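Local structure of methyltransferase 1 (Methanosarcina barkeri, 2I2X) at residues 90-95 and 124-129; 128-133 and 144-149. The protein transfers the methyl group of methanol to the cob(I)amide carried by its partner protein MtaC, a zinc-dependent step of methanogenesis. All blocks are in the same frame, centred on the assembly; numbering follows the deposited sequence.

Contact 1 of 2, residues 90-95 and 124-129; sequences QMSNNP and HTIGDI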
ATOM      1  N   GLN A  90     -14.892 -10.327 -18.709  1.00 21.52           N
ATOM      2  CA  GLN A  90     -14.628 -10.723 -20.084  1.00 21.73           C
ATOM      3  C   GLN A  90     -13.739 -11.944 -20.195  1.00 20.77           C
ATOM      4  O   GLN A  90     -13.821 -12.668 -21.184  1.00 20.87           O
ATOM      5  CB  GLN A  90     -14.102  -9.559 -20.944  1.00 22.19           C
ATOM      6  CG  GLN A  90     -12.810  -8.927 -20.463  1.00 24.98           C
ATOM      7  CD  GLN A  90     -13.014  -7.554 -19.805  1.00 28.70           C
ATOM      8  OE1 GLN A  90     -13.790  -7.388 -18.846  1.00 29.01           O
ATOM      9  NE2 GLN A  90     -12.287  -6.565 -20.315  1.00 30.17           N
ATOM     10  N   MET A  91     -12.934 -12.199 -19.165  1.00 19.61           N
ATOM     11  CA  MET A  91     -12.054 -13.374 -19.150  1.00 18.82           C
ATOM     12  C   MET A  91     -12.809 -14.676 -18.906  1.00 18.29           C
ATOM     13  O   MET A  91     -12.298 -15.769 -19.184  1.00 17.39           O
ATOM     14  CB  MET A  91     -10.978 -13.222 -18.086  1.00 18.44           C
ATOM     15  CG  MET A  91      -9.924 -12.197 -18.454  1.00 19.31           C
ATOM     16  SD  MET A  91      -8.955 -11.638 -17.054  1.00 16.29           S
ATOM     17  CE  MET A  91      -8.108 -13.156 -16.578  1.00 13.27           C
ATOM     18  N   SER A  92     -14.008 -14.548 -18.354  1.00 17.70           N
ATOM     19  CA  SER A  92     -14.796 -15.704 -18.003  1.00 17.92           C
ATOM     20  C   SER A  92     -15.849 -15.966 -19.066  1.00 17.99           C
ATOM     21  O   SER A  92     -16.096 -17.115 -19.404  1.00 17.84           O
ATOM     22  CB  SER A  92     -15.462 -15.503 -16.642  1.00 17.90           C
ATOM     23  OG  SER A  92     -14.509 -15.523 -15.617  1.00 16.59           O
ATOM     24  N   ASN A  93     -16.455 -14.887 -19.577  1.00 18.29           N
ATOM     25  CA  ASN A  93     -17.439 -14.943 -20.661  1.00 18.55           C
ATOM     26  C   ASN A  93     -16.863 -15.444 -21.972  1.00 18.97           C
ATOM     27  O   ASN A  93     -17.573 -16.046 -22.766  1.00 19.08           O
ATOM     28  CB  ASN A  93     -18.131 -13.595 -20.847  1.00 18.28           C
ATOM     29  CG  ASN A  93     -19.138 -13.301 -19.735  1.00 19.17           C
ATOM     30  OD1 ASN A  93     -20.050 -14.091 -19.478  1.00 19.47           O
ATOM     31  ND2 ASN A  93     -18.959 -12.173 -19.055  1.00 20.21           N
ATOM     32  N   ASN A  94     -15.567 -15.219 -22.170  1.00 19.65           N
ATOM     33  CA  ASN A  94     -14.812 -15.804 -23.278  1.00 20.40           C
ATOM     34  C   ASN A  94     -13.738 -16.687 -22.684  1.00 19.79           C
ATOM     35  O   ASN A  94     -12.615 -16.223 -22.429  1.00 19.84           O
ATOM     36  CB  ASN A  94     -14.172 -14.717 -24.140  1.00 21.10           C
ATOM     37  CG  ASN A  94     -15.154 -13.617 -24.508  1.00 24.92           C
ATOM     38  OD1 ASN A  94     -16.002 -13.794 -25.395  1.00 30.87           O
ATOM     39  ND2 ASN A  94     -15.063 -12.476 -23.816  1.00 27.83           N
ATOM     40  N   PRO A  95     -14.070 -17.962 -22.440  1.00 19.43           N
ATOM     41  CA  PRO A  95     -13.104 -18.848 -21.763  1.00 19.42           C
ATOM     42  C   PRO A  95     -11.635 -18.758 -22.240  1.00 18.94           C
ATOM     43  O   PRO A  95     -10.721 -18.818 -21.417  1.00 19.66           O
ATOM     44  CB  PRO A  95     -13.686 -20.248 -21.995  1.00 18.96           C
ATOM     45  CG  PRO A  95     -15.164 -20.000 -22.094  1.00 19.26           C
ATOM     46  CD  PRO A  95     -15.335 -18.651 -22.751  1.00 19.07           C
ATOM     47  N   HIS A 124      -6.367 -18.979 -10.408  1.00  9.65           N
ATOM     48  CA  HIS A 124      -7.322 -18.269 -11.213  1.00  9.79           C
ATOM     49  C   HIS A 124      -8.663 -18.415 -10.556  1.00 10.09           C
ATOM     50  O   HIS A 124      -9.072 -19.519 -10.205  1.00 10.37           O
ATOM     51  CB  HIS A 124      -7.378 -18.847 -12.627  1.00  9.88           C
ATOM     52  CG  HIS A 124      -6.649 -18.021 -13.637  1.00 10.53           C
ATOM     53  ND1 HIS A 124      -5.389 -17.497 -13.408  1.00 11.47           N
ATOM     54  CD2 HIS A 124      -7.011 -17.602 -14.869  1.00  8.07           C
ATOM     55  CE1 HIS A 124      -5.003 -16.810 -14.467  1.00  9.09           C
ATOM     56  NE2 HIS A 124      -5.976 -16.842 -15.358  1.00  8.81           N
ATOM     57  N   THR A 125      -9.333 -17.284 -10.389  1.00 10.47           N
ATOM     58  CA  THR A 125     -10.664 -17.201  -9.823  1.00 10.23           C
ATOM     59  C   THR A 125     -11.623 -16.768 -10.943  1.00 10.67           C
ATOM     60  O   THR A 125     -11.672 -15.581 -11.332  1.00 10.07           O
ATOM     61  CB  THR A 125     -10.676 -16.173  -8.678  1.00 10.53           C
ATOM     62  OG1 THR A 125      -9.771 -16.602  -7.670  1.00 10.59           O
ATOM     63  CG2 THR A 125     -12.095 -15.986  -8.069  1.00 11.21           C
ATOM     64  N   ILE A 126     -12.376 -17.748 -11.465  1.00 11.16           N
ATOM     65  CA  ILE A 126     -13.326 -17.538 -12.537  1.00 10.39           C
ATOM     66  C   ILE A 126     -14.387 -16.582 -12.003  1.00 10.34           C
ATOM     67  O   ILE A 126     -14.676 -16.568 -10.805  1.00  9.48           O
ATOM     68  CB  ILE A 126     -13.897 -18.918 -12.984  1.00 11.60           C
ATOM     69  CG1 ILE A 126     -12.900 -19.650 -13.902  1.00 13.46           C
ATOM     70  CG2 ILE A 126     -15.256 -18.807 -13.751  1.00  9.52           C
ATOM     71  CD1 ILE A 126     -11.467 -19.742 -13.401  1.00 13.58           C
ATOM     72  N   GLY A 127     -14.922 -15.732 -12.868  1.00 10.46           N
ATOM     73  CA  GLY A 127     -16.112 -14.957 -12.505  1.00 12.16           C
ATOM     74  C   GLY A 127     -17.433 -15.741 -12.511  1.00 12.82           C
ATOM     75  O   GLY A 127     -17.681 -16.551 -13.407  1.00 12.26           O
ATOM     76  N   ASP A 128     -18.290 -15.506 -11.517  1.00 14.06           N
ATOM     77  CA  ASP A 128     -19.613 -16.126 -11.541  1.00 15.56           C
ATOM     78  C   ASP A 128     -20.448 -15.386 -12.542  1.00 16.33           C
ATOM     79  O   ASP A 128     -21.095 -14.400 -12.221  1.00 16.56           O
ATOM     80  CB  ASP A 128     -20.314 -16.167 -10.176  1.00 15.66           C
ATOM     81  CG  ASP A 128     -21.423 -17.248 -10.125  1.00 16.59           C
ATOM     82  OD1 ASP A 128     -21.926 -17.615 -11.214  1.00 13.97           O
ATOM     83  OD2 ASP A 128     -21.793 -17.712  -9.014  1.00 14.35           O
ATOM     84  N   ILE A 129     -20.404 -15.869 -13.774  1.00 17.43           N
ATOM     85  CA  ILE A 129     -21.070 -15.212 -14.886  1.00 17.94           C
ATOM     86  C   ILE A 129     -22.556 -15.620 -15.048  1.00 18.92           C
ATOM     87  O   ILE A 129     -23.236 -15.109 -15.939  1.00 19.44           O
ATOM     88  CB  ILE A 129     -20.305 -15.485 -16.200  1.00 17.88           C
ATOM     89  CG1 ILE A 129     -20.231 -16.996 -16.498  1.00 17.90           C
ATOM     90  CG2 ILE A 129     -18.945 -14.900 -16.131  1.00 16.65           C
ATOM     91  CD1 ILE A 129     -19.764 -17.347 -17.919  1.00 16.55           C
TER
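At the C-terminal end of strand 119-126, part of the parallel sheet of the TIM barrel, the chain turns into a loop beside the bound corrinoid, and the short helix 89-93 packs against that exit. One hydrogen bond crosses here, slightly bent: Gly127 N donates to Ser92 OG at 2.8 Å, with an N-H...O angle of 155°. Ser92 CB points at the loop, and its chi1 of -70° sets OG beside its own backbone N. The same hydroxyl is hydrogen-bonded to His87 ND1, so this buried oxygen has two polar partners. Gly127 comes close here with no side chain of its own, its CA 3.5 Å from Ser92 OG. Next to the bond, the CG2 branch of Ile129 lies 3.6 Å from Ser92 CB. The same Ile129 side chain slides past Asn93, running the opposite way, with Asn93 OD1 3.6 Å from Ile129 CB; Asn93 ND2 is held by Gln89 OE1. Farther up the strand, Met91 CE approaches the His124 ring obliquely, 4.4 Å from NE2. His124 also packs on helix 95-116, Ile126 touches Phe146 and Phe150 of helix 143-155, and backbone bonds tie the strand to 80-86 and 160-163.

Contact 2 of 2, residues 128-133 and 144-149; sequences DIRENR and SVFLEA
The ring of Phe146 is the largest surface in this meeting of the loop 128-133 with helix 143-155. Its CG stands anti to the backbone N (chi1 -177°), which sends the ring out from the helix toward the loop. Arg130 crosses obliquely over one face: Arg130 CD lies 4.3 Å from the ring centroid, 28° off the normal, a CH-pi contact. Beyond it the guanidinium runs nearly parallel to the ring, the planes 12° apart, with NE above the rim. Asp128 CA approaches the same ring obliquely, 4.0 Å from Phe146 CE1. The side chains of Ile129 and Val145 cross roughly perpendicularly, Ile129 CD1 3.7 Å from Val145 CG1; the same methyl also reaches Phe146 N. A side-on salt bridge positions the arginine: Arg130 NE meets Asp128 OD1 and Arg130 NH2 meets Asp128 OD2, each at 2.9 Å, in the guanidinium plane and on syn lone pairs. The chain bends at chi3. Farther out, Arg130 NH1 is paired with Asp195 and bonded to Leu138 O, while Asp128 OD2 also accepts from Met166 N. The positive guanidinium would favour the ionised form of Asp128, so a probably charged pair lies over the rim of one Phe146 face.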
ATOM      1  N   ASP A 128     -18.290 -15.506 -11.517  1.00 14.06           N
ATOM      2  CA  ASP A 128     -19.613 -16.126 -11.541  1.00 15.56           C
ATOM      3  C   ASP A 128     -20.448 -15.386 -12.542  1.00 16.33           C
ATOM      4  O   ASP A 128     -21.095 -14.400 -12.221  1.00 16.56           O
ATOM      5  CB  ASP A 128     -20.314 -16.167 -10.176  1.00 15.66           C
ATOM      6  CG  ASP A 128     -21.423 -17.248 -10.125  1.00 16.59           C
ATOM      7  OD1 ASP A 128     -21.926 -17.615 -11.214  1.00 13.97           O
ATOM      8  OD2 ASP A 128     -21.793 -17.712  -9.014  1.00 14.35           O
ATOM      9  N   ILE A 129     -20.404 -15.869 -13.774  1.00 17.43           N
ATOM     10  CA  ILE A 129     -21.070 -15.212 -14.886  1.00 17.94           C
ATOM     11  C   ILE A 129     -22.556 -15.620 -15.048  1.00 18.92           C
ATOM     12  O   ILE A 129     -23.236 -15.109 -15.939  1.00 19.44           O
ATOM     13  CB  ILE A 129     -20.305 -15.485 -16.200  1.00 17.88           C
ATOM     14  CG1 ILE A 129     -20.231 -16.996 -16.498  1.00 17.90           C
ATOM     15  CG2 ILE A 129     -18.945 -14.900 -16.131  1.00 16.65           C
ATOM     16  CD1 ILE A 129     -19.764 -17.347 -17.919  1.00 16.55           C
ATOM     17  N   ARG A 130     -23.059 -16.511 -14.191  1.00 19.37           N
ATOM     18  CA  ARG A 130     -24.434 -17.039 -14.309  1.00 20.05           C
ATOM     19  C   ARG A 130     -25.517 -16.016 -13.912  1.00 21.26           C
ATOM     20  O   ARG A 130     -26.298 -16.236 -12.993  1.00 20.36           O
ATOM     21  CB  ARG A 130     -24.585 -18.327 -13.490  1.00 19.40           C
ATOM     22  CG  ARG A 130     -23.600 -19.440 -13.859  1.00 17.51           C
ATOM     23  CD  ARG A 130     -23.602 -20.568 -12.832  1.00 15.85           C
ATOM     24  NE  ARG A 130     -23.325 -20.086 -11.476  1.00 14.18           N
ATOM     25  CZ  ARG A 130     -23.761 -20.654 -10.354  1.00 15.20           C
ATOM     26  NH1 ARG A 130     -24.523 -21.761 -10.381  1.00 16.48           N
ATOM     27  NH2 ARG A 130     -23.442 -20.103  -9.188  1.00 14.41           N
ATOM     28  N   GLU A 131     -25.542 -14.897 -14.629  1.00 23.23           N
ATOM     29  CA  GLU A 131     -26.455 -13.784 -14.354  1.00 25.25           C
ATOM     30  C   GLU A 131     -26.636 -12.892 -15.611  1.00 26.23           C
ATOM     31  O   GLU A 131     -25.719 -12.790 -16.426  1.00 26.48           O
ATOM     32  CB  GLU A 131     -25.914 -12.969 -13.187  1.00 25.05           C
ATOM     33  CG  GLU A 131     -26.708 -11.743 -12.872  1.00 27.54           C
ATOM     34  CD  GLU A 131     -26.376 -11.138 -11.536  1.00 29.33           C
ATOM     35  OE1 GLU A 131     -25.202 -10.752 -11.331  1.00 30.99           O
ATOM     36  OE2 GLU A 131     -27.306 -11.014 -10.703  1.00 29.84           O
ATOM     37  N   ASN A 132     -27.823 -12.307 -15.790  1.00 27.01           N
ATOM     38  CA  ASN A 132     -28.026 -11.251 -16.781  1.00 27.95           C
ATOM     39  C   ASN A 132     -28.509 -10.026 -16.074  1.00 28.68           C
ATOM     40  O   ASN A 132     -28.598 -10.027 -14.848  1.00 29.12           O
ATOM     41  CB  ASN A 132     -28.989 -11.633 -17.920  1.00 27.72           C
ATOM     42  CG  ASN A 132     -30.364 -12.115 -17.429  1.00 29.20           C
ATOM     43  OD1 ASN A 132     -30.838 -13.171 -17.869  1.00 30.29           O
ATOM     44  ND2 ASN A 132     -31.010 -11.353 -16.539  1.00 27.76           N
ATOM     45  N   ARG A 133     -28.822  -8.990 -16.845  1.00 29.82           N
ATOM     46  CA  ARG A 133     -29.286  -7.709 -16.316  1.00 31.32           C
ATOM     47  C   ARG A 133     -30.486  -7.807 -15.338  1.00 31.69           C
ATOM     48  O   ARG A 133     -30.510  -7.115 -14.332  1.00 31.74           O
ATOM     49  CB  ARG A 133     -29.565  -6.760 -17.487  1.00 32.00           C
ATOM     50  CG  ARG A 133     -30.540  -5.607 -17.224  1.00 34.39           C
ATOM     51  CD  ARG A 133     -30.112  -4.413 -18.049  1.00 40.04           C
ATOM     52  NE  ARG A 133     -31.150  -3.429 -18.372  1.00 44.30           N
ATOM     53  CZ  ARG A 133     -31.755  -2.620 -17.500  1.00 47.64           C
ATOM     54  NH1 ARG A 133     -31.502  -2.677 -16.191  1.00 49.66           N
ATOM     55  NH2 ARG A 133     -32.644  -1.753 -17.943  1.00 49.07           N
ATOM     56  N   SER A 144     -22.630 -23.716 -18.954  1.00 21.62           N
ATOM     57  CA  SER A 144     -21.616 -24.515 -19.642  1.00 20.62           C
ATOM     58  C   SER A 144     -20.401 -23.659 -19.951  1.00 19.97           C
ATOM     59  O   SER A 144     -19.267 -24.158 -19.971  1.00 19.67           O
ATOM     60  CB  SER A 144     -22.162 -25.133 -20.928  1.00 20.50           C
ATOM     61  OG  SER A 144     -22.581 -24.142 -21.845  1.00 19.92           O
ATOM     62  N   VAL A 145     -20.651 -22.375 -20.187  1.00 19.01           N
ATOM     63  CA  VAL A 145     -19.573 -21.425 -20.425  1.00 19.32           C
ATOM     64  C   VAL A 145     -18.745 -21.301 -19.129  1.00 18.95           C
ATOM     65  O   VAL A 145     -17.524 -21.381 -19.152  1.00 18.06           O
ATOM     66  CB  VAL A 145     -20.120 -20.059 -20.902  1.00 19.38           C
ATOM     67  CG1 VAL A 145     -18.989 -19.060 -21.156  1.00 20.51           C
ATOM     68  CG2 VAL A 145     -20.938 -20.226 -22.179  1.00 19.56           C
ATOM     69  N   PHE A 146     -19.457 -21.162 -18.009  1.00 18.98           N
ATOM     70  CA  PHE A 146     -18.901 -21.110 -16.674  1.00 18.51           C
ATOM     71  C   PHE A 146     -17.876 -22.230 -16.471  1.00 18.44           C
ATOM     72  O   PHE A 146     -16.720 -21.975 -16.108  1.00 17.69           O
ATOM     73  CB  PHE A 146     -20.057 -21.210 -15.681  1.00 18.49           C
ATOM     74  CG  PHE A 146     -19.661 -21.102 -14.234  1.00 17.62           C
ATOM     75  CD1 PHE A 146     -18.905 -20.030 -13.772  1.00 16.26           C
ATOM     76  CD2 PHE A 146     -20.086 -22.064 -13.325  1.00 16.43           C
ATOM     77  CE1 PHE A 146     -18.574 -19.927 -12.431  1.00 16.26           C
ATOM     78  CE2 PHE A 146     -19.760 -21.963 -11.978  1.00 16.22           C
ATOM     79  CZ  PHE A 146     -18.999 -20.893 -11.531  1.00 15.62           C
ATOM     80  N   LEU A 147     -18.304 -23.462 -16.730  1.00 18.46           N
ATOM     81  CA  LEU A 147     -17.431 -24.644 -16.639  1.00 18.10           C
ATOM     82  C   LEU A 147     -16.242 -24.601 -17.589  1.00 18.26           C
ATOM     83  O   LEU A 147     -15.139 -25.009 -17.207  1.00 18.59           O
ATOM     84  CB  LEU A 147     -18.224 -25.934 -16.884  1.00 17.41           C
ATOM     85  CG  LEU A 147     -19.322 -26.309 -15.885  1.00 17.92           C
ATOM     86  CD1 LEU A 147     -19.799 -27.759 -16.154  1.00 17.66           C
ATOM     87  CD2 LEU A 147     -18.897 -26.115 -14.402  1.00 14.40           C
ATOM     88  N   GLU A 148     -16.474 -24.140 -18.822  1.00 18.45           N
ATOM     89  CA  GLU A 148     -15.421 -24.021 -19.826  1.00 19.16           C
ATOM     90  C   GLU A 148     -14.334 -23.076 -19.329  1.00 18.77           C
ATOM     91  O   GLU A 148     -13.156 -23.271 -19.626  1.00 18.44           O
ATOM     92  CB  GLU A 148     -15.962 -23.453 -21.135  1.00 19.99           C
ATOM     93  CG  GLU A 148     -16.751 -24.391 -21.998  1.00 24.45           C
ATOM     94  CD  GLU A 148     -17.302 -23.714 -23.266  1.00 29.66           C
ATOM     95  OE1 GLU A 148     -16.528 -23.002 -23.961  1.00 32.07           O
ATOM     96  OE2 GLU A 148     -18.505 -23.913 -23.570  1.00 30.82           O
ATOM     97  N   ALA A 149     -14.726 -22.040 -18.591  1.00 18.07           N
ATOM     98  CA  ALA A 149     -13.735 -21.138 -18.045  1.00 18.49           C
ATOM     99  C   ALA A 149     -12.797 -21.883 -17.075  1.00 18.33           C
ATOM    100  O   ALA A 149     -11.564 -21.752 -17.176  1.00 18.45           O
ATOM    101  CB  ALA A 149     -14.377 -19.917 -17.401  1.00 18.27           C
TER

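How the contacts relate
Contacts 1 and 2 have centres 7 Å apart and share Asp128 and Ile129, of which Ile129 touches both helices. Along the chain helix 89-93 comes first, then the strand and loop, then helix 143-155, the next helix after the strand. The two contacts touch directly: Ile126 CG2 packs 3.7 Å from Phe146 CE1, and Asn93 O lies 3.7 Å from Val145 CG1. This loop lies near the active site: the side chain of Asp128 is about 6 Å from that of the zinc ligand Glu164 and about 6 Å from the corrinoid, consistent with the pair of contacts shaping the corrinoid-facing rim of the barrel.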